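Side-chain contacts in carbon monoxide dehydrogenase (Thermococcus sp. AM4, PDB 6T7J), which catalyses the oxidation of carbon monoxide to carbon dioxide, probably passing the electrons on through a chain of iron-sulfur clusters: residues R56-G61 with T204-D209; C63-F68 with A79-I84; N88-I93 with V213-H218; V197-H202 with G219-L224. All coordinates share one frame; numbering follows the deposited sequence.

Overall arrangement
The four contacts illustrate how a metal cluster is built into a helical scaffold. Interactions 1 and 2, whose centres lie about 13 Å apart, both touch the SF4 cluster: one supplies Cys58 and Ile206, the other Cys63 and Ile84. Interaction 3 lies deeper, about 14 Å between centres from interaction 1, and continues helix 81-115, which begins in interaction 2. Arg91 of interaction 3 reaches back to interaction 1, where its NE lies 2.6 Å from Thr204 OG1. Interaction 4 is about 7 Å from interaction 3, centre to centre, and shares helix 212-242 with it, Cys200 meeting both Leu90 and His218. All four also touch the second subunit.

Interaction 1 of 4, residues R56-G61 with T204-D209; sequences RNCAMG and THIGVD. With SF4 (iron/sulfur cluster), chain D; FES (Fe2/s2 (inorganic) cluster), chain E.
Ile206 lays its CD1 methyl against the thiolate of Cys58, with CD1 3.3 Å from SG, and meets the CE methyl of Met60 where the two side chains cross at about a right angle. CG1 lies opposite the backbone N (chi1 176°), which extends the branch along the cluster so that Ile206 CB and CG1 each run close to the sulfide S3. Cys58 SG binds the iron FE4 of SF4 at 2.5 Å. Segment 56-61 is one of the cysteine-bearing loops that hold the [4Fe-4S] cluster in CO dehydrogenases: Cys58 to Gly61 forms a type I turn, and Met60 N gives the thiolate a weak bond. Asn57 secures the other end, its ND2 donating to Thr204 O at 3.0 Å from above the carbonyl plane (N-H...O 141°). An alanine at Asn57 would remove this donor and is likely to leave Thr204 O without its mate across the contact. Thr204 itself is held through OG1 by Arg91. A water bridges the backbones, donating to Asn57 O at 2.7 Å and accepting from Ile206 N at 3.2 Å; its oxygen sits over one face of the His205 ring, 3.2 Å above the plane.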
loop_
_atom_site.group_PDB
_atom_site.type_symbol
_atom_site.label_atom_id
_atom_site.label_comp_id
_atom_site.label_asym_id
_atom_site.label_seq_id
_atom_site.Cartn_x
_atom_site.Cartn_y
_atom_site.Cartn_z
ATOM N N ARG A 56 3.304 -11.471 7.210
ATOM C CA ARG A 56 4.002 -10.639 8.131
ATOM C C ARG A 56 3.225 -9.366 8.275
ATOM O O ARG A 56 3.771 -8.323 8.459
ATOM C CB ARG A 56 5.391 -10.350 7.586
ATOM C CG ARG A 56 6.243 -11.584 7.416
ATOM C CD ARG A 56 7.645 -11.246 6.995
ATOM N NE ARG A 56 7.623 -10.170 6.037
ATOM C CZ ARG A 56 8.247 -10.190 4.871
ATOM N NH1 ARG A 56 8.948 -11.239 4.513
ATOM N NH2 ARG A 56 8.155 -9.162 4.066
ATOM N N ASN A 57 1.914 -9.468 8.239
ATOM C CA ASN A 57 1.082 -8.291 8.320
ATOM C C ASN A 57 0.860 -7.719 9.706
ATOM O O ASN A 57 0.282 -6.671 9.848
ATOM C CB ASN A 57 -0.225 -8.503 7.584
ATOM C CG ASN A 57 -0.034 -8.577 6.100
ATOM O OD1 ASN A 57 1.061 -8.623 5.628
ATOM N ND2 ASN A 57 -1.102 -8.595 5.375
ATOM N N CYS A 58 1.327 -8.405 10.723
ATOM C CA CYS A 58 1.198 -7.902 12.061
ATOM C C CYS A 58 2.321 -8.408 12.920
ATOM O O CYS A 58 3.041 -9.275 12.526
ATOM C CB CYS A 58 -0.176 -8.195 12.643
ATOM S SG CYS A 58 -0.419 -9.744 13.468
ATOM N N ALA A 59 2.473 -7.831 14.096
ATOM C CA ALA A 59 3.530 -8.207 15.003
ATOM C C ALA A 59 3.343 -9.528 15.704
ATOM O O ALA A 59 4.221 -9.953 16.396
ATOM C CB ALA A 59 3.812 -7.104 15.984
ATOM N N MET A 60 2.183 -10.141 15.589
ATOM C CA MET A 60 2.028 -11.488 16.116
ATOM C C MET A 60 2.659 -12.538 15.214
ATOM O O MET A 60 2.797 -13.692 15.631
ATOM C CB MET A 60 0.548 -11.807 16.317
ATOM C CG MET A 60 -0.227 -10.738 17.063
ATOM S SD MET A 60 -1.821 -11.346 17.641
ATOM C CE MET A 60 -2.690 -11.582 16.092
ATOM N N GLY A 61 3.027 -12.166 13.991
ATOM C CA GLY A 61 3.735 -13.049 13.099
ATOM C C GLY A 61 5.234 -12.957 13.297
ATOM O O GLY A 61 5.713 -12.448 14.316
ATOM N N THR A 204 -5.971 -5.771 3.435
ATOM C CA THR A 204 -4.963 -6.738 3.845
ATOM C C THR A 204 -4.482 -6.528 5.275
ATOM O O THR A 204 -3.799 -7.408 5.814
ATOM C CB THR A 204 -3.767 -6.680 2.895
ATOM O OG1 THR A 204 -3.154 -5.387 2.985
ATOM C CG2 THR A 204 -4.220 -6.924 1.465
ATOM N N HIS A 205 -4.803 -5.389 5.888
ATOM C CA HIS A 205 -4.509 -5.175 7.298
ATOM C C HIS A 205 -5.114 -6.298 8.131
ATOM O O HIS A 205 -6.124 -6.901 7.751
ATOM C CB HIS A 205 -5.061 -3.816 7.739
ATOM C CG HIS A 205 -4.624 -3.386 9.103
ATOM N ND1 HIS A 205 -5.173 -3.901 10.258
ATOM C CD2 HIS A 205 -3.711 -2.467 9.498
ATOM C CE1 HIS A 205 -4.605 -3.329 11.304
ATOM N NE2 HIS A 205 -3.715 -2.454 10.870
ATOM N N ILE A 206 -4.474 -6.604 9.264
ATOM C CA ILE A 206 -4.937 -7.721 10.076
ATOM C C ILE A 206 -6.377 -7.480 10.505
ATOM O O ILE A 206 -6.746 -6.378 10.933
ATOM C CB ILE A 206 -4.024 -7.945 11.292
ATOM C CG1 ILE A 206 -4.615 -9.062 12.152
ATOM C CG2 ILE A 206 -3.868 -6.666 12.113
ATOM C CD1 ILE A 206 -3.673 -9.655 13.135
ATOM N N GLY A 207 -7.209 -8.506 10.351
ATOM C CA GLY A 207 -8.578 -8.434 10.822
ATOM C C GLY A 207 -9.506 -7.560 10.008
ATOM O O GLY A 207 -10.462 -7.011 10.562
ATOM N N VAL A 208 -9.264 -7.415 8.707
ATOM C CA VAL A 208 -10.196 -6.663 7.874
ATOM C C VAL A 208 -10.865 -7.612 6.882
ATOM O O VAL A 208 -11.910 -8.196 7.192
ATOM C CB VAL A 208 -9.500 -5.476 7.184
ATOM C CG1 VAL A 208 -10.533 -4.485 6.682
ATOM C CG2 VAL A 208 -8.570 -4.782 8.165
ATOM N N ASP A 209 -10.287 -7.794 5.695
ATOM C CA ASP A 209 -10.880 -8.658 4.674
ATOM C C ASP A 209 -10.141 -9.993 4.646
ATOM O O ASP A 209 -8.971 -10.058 4.253
ATOM C CB ASP A 209 -10.859 -7.994 3.298
ATOM C CG ASP A 209 -11.811 -8.665 2.307
ATOM O OD1 ASP A 209 -12.299 -9.783 2.596
ATOM O OD2 ASP A 209 -12.075 -8.073 1.235
HETATM FE FE1 SF4 D . -2.604 -13.074 11.031
HETATM FE FE2 SF4 D . -0.635 -12.544 9.212
HETATM FE FE3 SF4 D . -0.031 -14.082 11.461
HETATM FE FE4 SF4 D . -0.645 -11.385 11.538
HETATM S S1 SF4 D . 1.207 -12.357 10.575
HETATM S S2 SF4 D . -1.397 -13.041 12.982
HETATM S S3 SF4 D . -2.254 -11.079 9.946
HETATM S S4 SF4 D . -1.470 -14.622 9.754
HETATM FE FE1 FES E . 10.672 -14.840 4.668
HETATM FE FE2 FES E . 10.880 -16.216 7.030
HETATM S S1 FES E . 12.157 -16.530 5.143
HETATM S S2 FES E . 9.789 -14.215 6.698
HETATM O O HOH W 1 -1.819 -5.036 10.248
#

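Interaction 2 of 4, residues C63-F68 with A79-I84; sequences CRIDPF and AGADTI. With SF4 (iron/sulfur cluster), chain D.
Ile65 carries this contact through purely apolar packing, each branch of its side chain finding a different partner. CG2 meets the methyl of Ala81, 3.7 Å from its CB. CG1 touches the end of Ile84, coming within 3.6 Å of that residue's CD1, and the two isoleucines cross at a slant. With chi1 at -57°, CG1 stands beside the backbone N and CG2 beside the carbonyl carbon, a setting that spreads the two branches over successive parts of the opposing segment. The chain then bends at chi2, and CD1 ends near Ala79 O. An alanine in place of Ile65 is likely to open a gap beside the Ile84 and Ala81 methyls and let the Ile84 end turn more freely.

The second kind of contact is with the SF4 cluster, which both segments border. Cys63 SG lies 2.7 Å from the iron FE3, and on the other segment Ile84 CD1 and Ala79 CB each approach the sulfide S4 at 4.0 Å. One methyl, Ile84 CD1, therefore packs on both the cluster and Ile65.

No hydrogen bond crosses between the two segments. Gly80 sits at the N-cap of helix 81-115, and its O accepts from Ile84 N at 3.2 Å in the first turn.

Strand 63-64 pairs with strand 54-55 in a small antiparallel sheet: backbone hydrogen bonds join Cys63 to Cys55 and Ile65 to Val53, which the Ala81 side chain also touches. Ile65, directly after strand 63-64, packs this small sheet against the first turn of helix 81-115.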
loop_
_atom_site.group_PDB
_atom_site.type_symbol
_atom_site.label_atom_id
_atom_site.label_comp_id
_atom_site.label_asym_id
_atom_site.label_seq_id
_atom_site.Cartn_x
_atom_site.Cartn_y
_atom_site.Cartn_z
ATOM N N CYS A 63 3.899 -15.652 10.366
ATOM C CA CYS A 63 3.172 -16.911 10.432
ATOM C C CYS A 63 3.331 -17.674 9.126
ATOM O O CYS A 63 3.214 -17.098 8.038
ATOM C CB CYS A 63 1.677 -16.700 10.704
ATOM S SG CYS A 63 1.161 -16.314 12.381
ATOM N N ARG A 64 3.578 -18.975 9.254
ATOM C CA ARG A 64 3.682 -19.911 8.144
ATOM C C ARG A 64 2.472 -20.831 8.138
ATOM O O ARG A 64 2.043 -21.306 9.195
ATOM C CB ARG A 64 4.929 -20.786 8.267
ATOM C CG ARG A 64 6.251 -20.134 7.980
ATOM C CD ARG A 64 7.298 -20.825 8.828
ATOM N NE ARG A 64 8.654 -20.660 8.322
ATOM C CZ ARG A 64 9.737 -21.074 8.972
ATOM N NH1 ARG A 64 9.613 -21.675 10.149
ATOM N NH2 ARG A 64 10.940 -20.889 8.447
ATOM N N ILE A 65 1.947 -21.116 6.955
ATOM C CA ILE A 65 0.925 -22.142 6.791
ATOM C C ILE A 65 1.560 -23.305 6.050
ATOM O O ILE A 65 2.101 -23.130 4.951
ATOM C CB ILE A 65 -0.311 -21.616 6.045
ATOM C CG1 ILE A 65 -0.893 -20.405 6.771
ATOM C CG2 ILE A 65 -1.354 -22.716 5.927
ATOM C CD1 ILE A 65 -1.013 -20.583 8.270
ATOM N N ASP A 66 1.507 -24.491 6.653
ATOM C CA ASP A 66 2.095 -25.674 6.045
ATOM C C ASP A 66 1.102 -26.296 5.073
ATOM O O ASP A 66 0.106 -26.893 5.520
ATOM C CB ASP A 66 2.511 -26.677 7.109
ATOM C CG ASP A 66 3.086 -27.946 6.518
ATOM O OD1 ASP A 66 4.235 -27.917 6.028
ATOM O OD2 ASP A 66 2.380 -28.974 6.538
ATOM N N PRO A 67 1.316 -26.193 3.760
ATOM C CA PRO A 67 0.386 -26.816 2.808
ATOM C C PRO A 67 0.483 -28.330 2.784
ATOM O O PRO A 67 -0.460 -28.989 2.328
ATOM C CB PRO A 67 0.798 -26.204 1.464
ATOM C CG PRO A 67 2.255 -25.915 1.630
ATOM C CD PRO A 67 2.479 -25.586 3.085
ATOM N N PHE A 68 1.602 -28.895 3.247
ATOM C CA PHE A 68 1.691 -30.334 3.466
ATOM C C PHE A 68 0.605 -30.813 4.424
ATOM O O PHE A 68 0.062 -31.911 4.252
ATOM C CB PHE A 68 3.084 -30.674 4.013
ATOM C CG PHE A 68 3.521 -32.104 3.795
ATOM C CD1 PHE A 68 2.740 -33.169 4.219
ATOM C CD2 PHE A 68 4.742 -32.378 3.201
ATOM C CE1 PHE A 68 3.154 -34.474 4.028
ATOM C CE2 PHE A 68 5.163 -33.681 3.010
ATOM C CZ PHE A 68 4.367 -34.731 3.423
ATOM N N ALA A 79 -5.920 -16.730 10.272
ATOM C CA ALA A 79 -5.981 -16.659 8.817
ATOM C C ALA A 79 -5.523 -17.969 8.195
ATOM O O ALA A 79 -4.425 -18.457 8.483
ATOM C CB ALA A 79 -5.121 -15.511 8.290
ATOM N N GLY A 80 -6.365 -18.533 7.333
ATOM C CA GLY A 80 -5.992 -19.698 6.564
ATOM C C GLY A 80 -5.060 -19.346 5.421
ATOM O O GLY A 80 -4.666 -18.197 5.220
ATOM N N ALA A 81 -4.706 -20.376 4.648
ATOM C CA ALA A 81 -3.779 -20.177 3.539
ATOM C C ALA A 81 -4.410 -19.344 2.429
ATOM O O ALA A 81 -3.733 -18.507 1.814
ATOM C CB ALA A 81 -3.311 -21.527 2.997
ATOM N N ASP A 82 -5.700 -19.561 2.157
ATOM C CA ASP A 82 -6.391 -18.786 1.129
ATOM C C ASP A 82 -6.312 -17.295 1.430
ATOM O O ASP A 82 -5.957 -16.487 0.561
ATOM C CB ASP A 82 -7.851 -19.234 1.021
ATOM C CG ASP A 82 -7.997 -20.732 0.817
ATOM O OD1 ASP A 82 -7.022 -21.380 0.377
ATOM O OD2 ASP A 82 -9.093 -21.265 1.097
ATOM N N THR A 83 -6.629 -16.918 2.672
ATOM C CA THR A 83 -6.607 -15.512 3.064
ATOM C C THR A 83 -5.216 -14.912 2.895
ATOM O O THR A 83 -5.063 -13.824 2.331
ATOM C CB THR A 83 -7.076 -15.367 4.512
ATOM O OG1 THR A 83 -8.469 -15.691 4.598
ATOM C CG2 THR A 83 -6.854 -13.942 5.008
ATOM N N ILE A 84 -4.190 -15.611 3.383
ATOM C CA ILE A 84 -2.840 -15.057 3.371
ATOM C C ILE A 84 -2.333 -14.899 1.942
ATOM O O ILE A 84 -1.758 -13.861 1.582
ATOM C CB ILE A 84 -1.908 -15.939 4.223
ATOM C CG1 ILE A 84 -2.289 -15.824 5.702
ATOM C CG2 ILE A 84 -0.453 -15.558 4.003
ATOM C CD1 ILE A 84 -1.792 -16.960 6.561
HETATM FE FE1 SF4 D . -2.604 -13.074 11.031
HETATM FE FE2 SF4 D . -0.635 -12.544 9.212
HETATM FE FE3 SF4 D . -0.031 -14.082 11.461
HETATM FE FE4 SF4 D . -0.645 -11.385 11.538
HETATM S S1 SF4 D . 1.207 -12.357 10.575
HETATM S S2 SF4 D . -1.397 -13.041 12.982
HETATM S S3 SF4 D . -2.254 -11.079 9.946
HETATM S S4 SF4 D . -1.470 -14.622 9.754
#

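Interaction 3 of 4, residues N88-I93 with V213-H218; sequences NLLRMI and VSLLLH
His218 N is bonded to Ser214 O at 2.9 Å, one of the shortest polar bonds here. The CG of His218 stands anti to that nitrogen (chi1 -178°), which sets the imidazole beside Leu90 of the facing helix. Leu90 CD2 approaches the ring at its edge, near its plane, at 4.4 Å from ND1. The other nitrogen, NE2, makes a weak bond to Glu196.

Leu90 carries the packing. Its CG points away from the backbone N (chi1 -173°), carrying both methyls across to the partner helix, where CD1 lies 3.7 Å from the carbonyl O of Leu215. CD2 meets the tip of the Leu215 side chain, 3.6 Å from its CD2, with the two leucines crossing at about a right angle. A looser apolar touch joins Leu89 CD2 to Leu216 CD2 at 4.2 Å. No hydrogen bond spans the gap between the two segments.

The axes of the two segments come within 9.4 Å and run almost parallel, at 10°. Around them Leu89 and Leu216 both pack on helix 586-595, while Leu90 and His218 share Cys200 of helix 193-203. The pairing, between helices drawn from distant parts of the chain, belongs to the helical N-terminal part of the CO dehydrogenase fold, ahead of the two domains with six-stranded parallel sheets.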
loop_
_atom_site.group_PDB
_atom_site.type_symbol
_atom_site.label_atom_id
_atom_site.label_comp_id
_atom_site.label_asym_id
_atom_site.label_seq_id
_atom_site.Cartn_x
_atom_site.Cartn_y
_atom_site.Cartn_z
ATOM N N ASN A 88 -1.467 -11.230 0.219
ATOM C CA ASN A 88 -0.145 -10.909 -0.311
ATOM C C ASN A 88 -0.223 -10.536 -1.789
ATOM O O ASN A 88 0.417 -9.568 -2.234
ATOM C CB ASN A 88 0.805 -12.087 -0.085
ATOM C CG ASN A 88 1.019 -12.394 1.392
ATOM O OD1 ASN A 88 0.806 -11.542 2.255
ATOM N ND2 ASN A 88 1.446 -13.616 1.687
ATOM N N LEU A 89 -1.027 -11.272 -2.564
ATOM C CA LEU A 89 -1.205 -10.915 -3.969
ATOM C C LEU A 89 -1.870 -9.548 -4.115
ATOM O O LEU A 89 -1.529 -8.772 -5.020
ATOM C CB LEU A 89 -2.022 -11.989 -4.688
ATOM C CG LEU A 89 -1.883 -11.981 -6.211
ATOM C CD1 LEU A 89 -0.553 -12.599 -6.629
ATOM C CD2 LEU A 89 -3.047 -12.703 -6.869
ATOM N N LEU A 90 -2.828 -9.241 -3.236
ATOM C CA LEU A 90 -3.473 -7.934 -3.268
ATOM C C LEU A 90 -2.462 -6.821 -3.034
ATOM O O LEU A 90 -2.530 -5.764 -3.672
ATOM C CB LEU A 90 -4.587 -7.872 -2.224
ATOM C CG LEU A 90 -5.433 -6.602 -2.280
ATOM C CD1 LEU A 90 -5.910 -6.412 -3.690
ATOM C CD2 LEU A 90 -6.614 -6.660 -1.326
ATOM N N ARG A 91 -1.511 -7.039 -2.125
ATOM C CA ARG A 91 -0.500 -6.011 -1.888
ATOM C C ARG A 91 0.452 -5.885 -3.071
ATOM O O ARG A 91 0.929 -4.781 -3.366
ATOM C CB ARG A 91 0.261 -6.300 -0.595
ATOM C CG ARG A 91 -0.585 -6.075 0.650
ATOM C CD ARG A 91 0.252 -5.745 1.871
ATOM N NE ARG A 91 -0.597 -5.398 3.007
ATOM C CZ ARG A 91 -0.169 -5.298 4.261
ATOM N NH1 ARG A 91 1.107 -5.517 4.548
ATOM N NH2 ARG A 91 -1.020 -4.978 5.229
ATOM N N MET A 92 0.724 -6.987 -3.773
ATOM C CA MET A 92 1.494 -6.884 -5.014
ATOM C C MET A 92 0.768 -6.013 -6.038
ATOM O O MET A 92 1.370 -5.133 -6.675
ATOM C CB MET A 92 1.761 -8.277 -5.587
ATOM C CG MET A 92 2.618 -9.167 -4.706
ATOM S SD MET A 92 3.136 -10.674 -5.549
ATOM C CE MET A 92 4.759 -10.187 -6.141
ATOM N N ILE A 93 -0.534 -6.257 -6.215
ATOM C CA ILE A 93 -1.325 -5.446 -7.140
ATOM C C ILE A 93 -1.310 -3.983 -6.711
ATOM O O ILE A 93 -1.182 -3.075 -7.544
ATOM C CB ILE A 93 -2.764 -5.984 -7.238
ATOM C CG1 ILE A 93 -2.781 -7.366 -7.891
ATOM C CG2 ILE A 93 -3.646 -5.013 -8.019
ATOM C CD1 ILE A 93 -4.136 -8.029 -7.858
ATOM N N VAL A 213 -12.326 -14.136 -2.230
ATOM C CA VAL A 213 -13.092 -13.638 -3.367
ATOM C C VAL A 213 -13.151 -12.116 -3.348
ATOM O O VAL A 213 -12.860 -11.461 -4.353
ATOM C CB VAL A 213 -14.501 -14.259 -3.380
ATOM C CG1 VAL A 213 -15.427 -13.461 -4.287
ATOM C CG2 VAL A 213 -14.431 -15.711 -3.831
ATOM N N SER A 214 -13.531 -11.531 -2.208
ATOM C CA SER A 214 -13.630 -10.076 -2.133
ATOM C C SER A 214 -12.259 -9.422 -2.268
ATOM O O SER A 214 -12.123 -8.383 -2.928
ATOM C CB SER A 214 -14.305 -9.656 -0.827
ATOM O OG SER A 214 -13.761 -10.342 0.287
ATOM N N LEU A 215 -11.232 -10.020 -1.656
ATOM C CA LEU A 215 -9.876 -9.498 -1.794
ATOM C C LEU A 215 -9.460 -9.441 -3.259
ATOM O O LEU A 215 -8.966 -8.413 -3.742
ATOM C CB LEU A 215 -8.899 -10.361 -0.993
ATOM C CG LEU A 215 -8.885 -10.227 0.532
ATOM C CD1 LEU A 215 -8.172 -11.417 1.159
ATOM C CD2 LEU A 215 -8.231 -8.929 0.959
ATOM N N LEU A 216 -9.675 -10.536 -3.994
ATOM C CA LEU A 216 -9.238 -10.575 -5.384
ATOM C C LEU A 216 -10.131 -9.729 -6.286
ATOM O O LEU A 216 -9.660 -9.204 -7.300
ATOM C CB LEU A 216 -9.176 -12.024 -5.868
ATOM C CG LEU A 216 -8.132 -12.867 -5.128
ATOM C CD1 LEU A 216 -7.946 -14.228 -5.783
ATOM C CD2 LEU A 216 -6.803 -12.124 -5.034
ATOM N N LEU A 217 -11.406 -9.555 -5.930
ATOM C CA LEU A 217 -12.264 -8.665 -6.705
ATOM C C LEU A 217 -11.838 -7.212 -6.538
ATOM O O LEU A 217 -11.837 -6.437 -7.506
ATOM C CB LEU A 217 -13.726 -8.849 -6.294
ATOM C CG LEU A 217 -14.432 -10.099 -6.822
ATOM C CD1 LEU A 217 -15.816 -10.235 -6.212
ATOM C CD2 LEU A 217 -14.508 -10.077 -8.340
ATOM N N HIS A 218 -11.453 -6.819 -5.322
ATOM C CA HIS A 218 -10.906 -5.476 -5.170
ATOM C C HIS A 218 -9.551 -5.347 -5.852
ATOM O O HIS A 218 -9.207 -4.266 -6.339
ATOM C CB HIS A 218 -10.785 -5.086 -3.701
ATOM C CG HIS A 218 -10.274 -3.693 -3.507
ATOM N ND1 HIS A 218 -9.028 -3.420 -2.989
ATOM C CD2 HIS A 218 -10.831 -2.494 -3.800
ATOM C CE1 HIS A 218 -8.852 -2.111 -2.945
ATOM N NE2 HIS A 218 -9.925 -1.527 -3.441
#

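Interaction 4 of 4, residues V197-H202 with G219-L224; sequences VCECMH and GIRTSL
The carboxylate of Glu199 and the guanidinium of Arg221 meet at an angle, their planes 63° apart, and OE1 approaches NH2 on a slant to the guanidinium, 3.5 Å away. This is a salt bridge at fairly long range, without a hydrogen bond to fix its geometry. Glu199 reaches across with an extended chain, its CG set opposite the backbone N (chi1 174°), whereas Arg221 turns at chi3, and the two side chains cross at about a right angle. The carboxylate is buried and has stronger company: Arg191 pairs with OE2 and Arg203 with OE1. Three arginines around one carboxylate would be expected to favour its charged form. Arg221 NE also has a long, weak ion pair with Glu196.

One residue along each segment, Cys200 SG points at Thr222, with SG and OG1 only 3.0 Å apart. The Thr222 hydroxyl is already engaged with His218 O one turn back along its own helix, so the thiol meets a hydroxyl whose hydrogen bond lies within the opposing helix. The CG2 methyls of Val197 and Thr222 add an apolar touch at 4.3 Å.

The axes of segments 197-202 and 219-224 approach to 9.8 Å and cross at -155°. Helix 193-203 and the start of helix 212-242 form an antiparallel helical hairpin closed by the loop that carries Ile206. Helix 81-115 packs against both arms, Ala94 on Cys200 and Ala97 on Thr222, while helix 558-569 lies against Ile220 and Ser223. His202, on the first arm, bonds to Asp102 of the second subunit.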
loop_
_atom_site.group_PDB
_atom_site.type_symbol
_atom_site.label_atom_id
_atom_site.label_comp_id
_atom_site.label_asym_id
_atom_site.label_seq_id
_atom_site.Cartn_x
_atom_site.Cartn_y
_atom_site.Cartn_z
ATOM N N VAL A 197 -5.639 1.899 -4.212
ATOM C CA VAL A 197 -4.402 1.419 -3.592
ATOM C C VAL A 197 -4.538 1.403 -2.071
ATOM O O VAL A 197 -4.211 0.409 -1.400
ATOM C CB VAL A 197 -3.206 2.281 -4.041
ATOM C CG1 VAL A 197 -2.026 2.097 -3.091
ATOM C CG2 VAL A 197 -2.804 1.938 -5.468
ATOM N N CYS A 198 -5.039 2.505 -1.506
ATOM C CA CYS A 198 -5.157 2.605 -0.057
ATOM C C CYS A 198 -6.159 1.593 0.490
ATOM O O CYS A 198 -5.963 1.042 1.579
ATOM C CB CYS A 198 -5.540 4.034 0.326
ATOM S SG CYS A 198 -6.248 4.237 1.962
ATOM N N GLU A 199 -7.229 1.313 -0.264
ATOM C CA GLU A 199 -8.195 0.318 0.183
ATOM C C GLU A 199 -7.607 -1.083 0.145
ATOM O O GLU A 199 -7.962 -1.918 0.982
ATOM C CB GLU A 199 -9.473 0.369 -0.657
ATOM C CG GLU A 199 -10.460 -0.755 -0.314
ATOM C CD GLU A 199 -11.867 -0.501 -0.817
ATOM O OE1 GLU A 199 -12.677 -1.453 -0.809
ATOM O OE2 GLU A 199 -12.166 0.644 -1.214
ATOM N N CYS A 200 -6.723 -1.377 -0.810
ATOM C CA CYS A 200 -6.038 -2.665 -0.742
ATOM C C CYS A 200 -5.168 -2.733 0.510
ATOM O O CYS A 200 -5.188 -3.730 1.240
ATOM C CB CYS A 200 -5.197 -2.918 -1.997
ATOM S SG CYS A 200 -6.078 -3.105 -3.559
ATOM N N MET A 201 -4.419 -1.661 0.787
ATOM C CA MET A 201 -3.594 -1.660 1.997
ATOM C C MET A 201 -4.440 -1.794 3.262
ATOM O O MET A 201 -3.966 -2.324 4.273
ATOM C CB MET A 201 -2.734 -0.397 2.057
ATOM C CG MET A 201 -1.641 -0.352 0.998
ATOM S SD MET A 201 -0.820 -1.947 0.778
ATOM C CE MET A 201 0.047 -2.102 2.342
ATOM N N HIS A 202 -5.691 -1.328 3.222
ATOM C CA HIS A 202 -6.585 -1.478 4.370
ATOM C C HIS A 202 -7.164 -2.889 4.458
ATOM O O HIS A 202 -7.244 -3.458 5.552
ATOM C CB HIS A 202 -7.710 -0.441 4.298
ATOM C CG HIS A 202 -8.755 -0.600 5.362
ATOM N ND1 HIS A 202 -10.080 -0.280 5.156
ATOM C CD2 HIS A 202 -8.670 -1.041 6.639
ATOM C CE1 HIS A 202 -10.766 -0.518 6.259
ATOM N NE2 HIS A 202 -9.934 -0.983 7.174
ATOM N N GLY A 219 -8.767 -6.426 -5.887
ATOM C CA GLY A 219 -7.560 -6.412 -6.696
ATOM C C GLY A 219 -7.858 -6.161 -8.160
ATOM O O GLY A 219 -7.131 -5.431 -8.840
ATOM N N ILE A 220 -8.935 -6.765 -8.663
ATOM C CA ILE A 220 -9.373 -6.510 -10.033
ATOM C C ILE A 220 -9.724 -5.036 -10.209
ATOM O O ILE A 220 -9.330 -4.397 -11.193
ATOM C CB ILE A 220 -10.560 -7.425 -10.390
ATOM C CG1 ILE A 220 -10.058 -8.817 -10.785
ATOM C CG2 ILE A 220 -11.398 -6.815 -11.506
ATOM C CD1 ILE A 220 -11.093 -9.905 -10.644
ATOM N N ARG A 221 -10.468 -4.477 -9.249
ATOM C CA ARG A 221 -10.835 -3.062 -9.316
ATOM C C ARG A 221 -9.601 -2.162 -9.334
ATOM O O ARG A 221 -9.535 -1.193 -10.101
ATOM C CB ARG A 221 -11.745 -2.701 -8.140
ATOM C CG ARG A 221 -12.044 -1.211 -8.012
ATOM C CD ARG A 221 -13.352 -0.959 -7.269
ATOM N NE ARG A 221 -13.322 -1.463 -5.899
ATOM C CZ ARG A 221 -14.366 -1.462 -5.076
ATOM N NH1 ARG A 221 -15.535 -0.980 -5.483
ATOM N NH2 ARG A 221 -14.244 -1.942 -3.844
ATOM N N THR A 222 -8.606 -2.478 -8.503
ATOM C CA THR A 222 -7.391 -1.667 -8.444
ATOM C C THR A 222 -6.578 -1.790 -9.729
ATOM O O THR A 222 -6.051 -0.792 -10.242
ATOM C CB THR A 222 -6.552 -2.082 -7.234
ATOM O OG1 THR A 222 -7.342 -1.973 -6.042
ATOM C CG2 THR A 222 -5.321 -1.197 -7.103
ATOM N N SER A 223 -6.464 -3.007 -10.263
ATOM C CA SER A 223 -5.785 -3.192 -11.539
ATOM C C SER A 223 -6.481 -2.410 -12.644
ATOM O O SER A 223 -5.822 -1.862 -13.535
ATOM C CB SER A 223 -5.727 -4.677 -11.889
ATOM O OG SER A 223 -6.976 -5.118 -12.396
ATOM N N LEU A 224 -7.812 -2.345 -12.604
ATOM C CA LEU A 224 -8.536 -1.558 -13.598
ATOM C C LEU A 224 -8.261 -0.071 -13.423
ATOM O O LEU A 224 -8.121 0.660 -14.412
ATOM C CB LEU A 224 -10.032 -1.849 -13.513
ATOM C CG LEU A 224 -10.458 -3.224 -14.028
ATOM C CD1 LEU A 224 -11.966 -3.411 -13.905
ATOM C CD2 LEU A 224 -9.997 -3.423 -15.463
#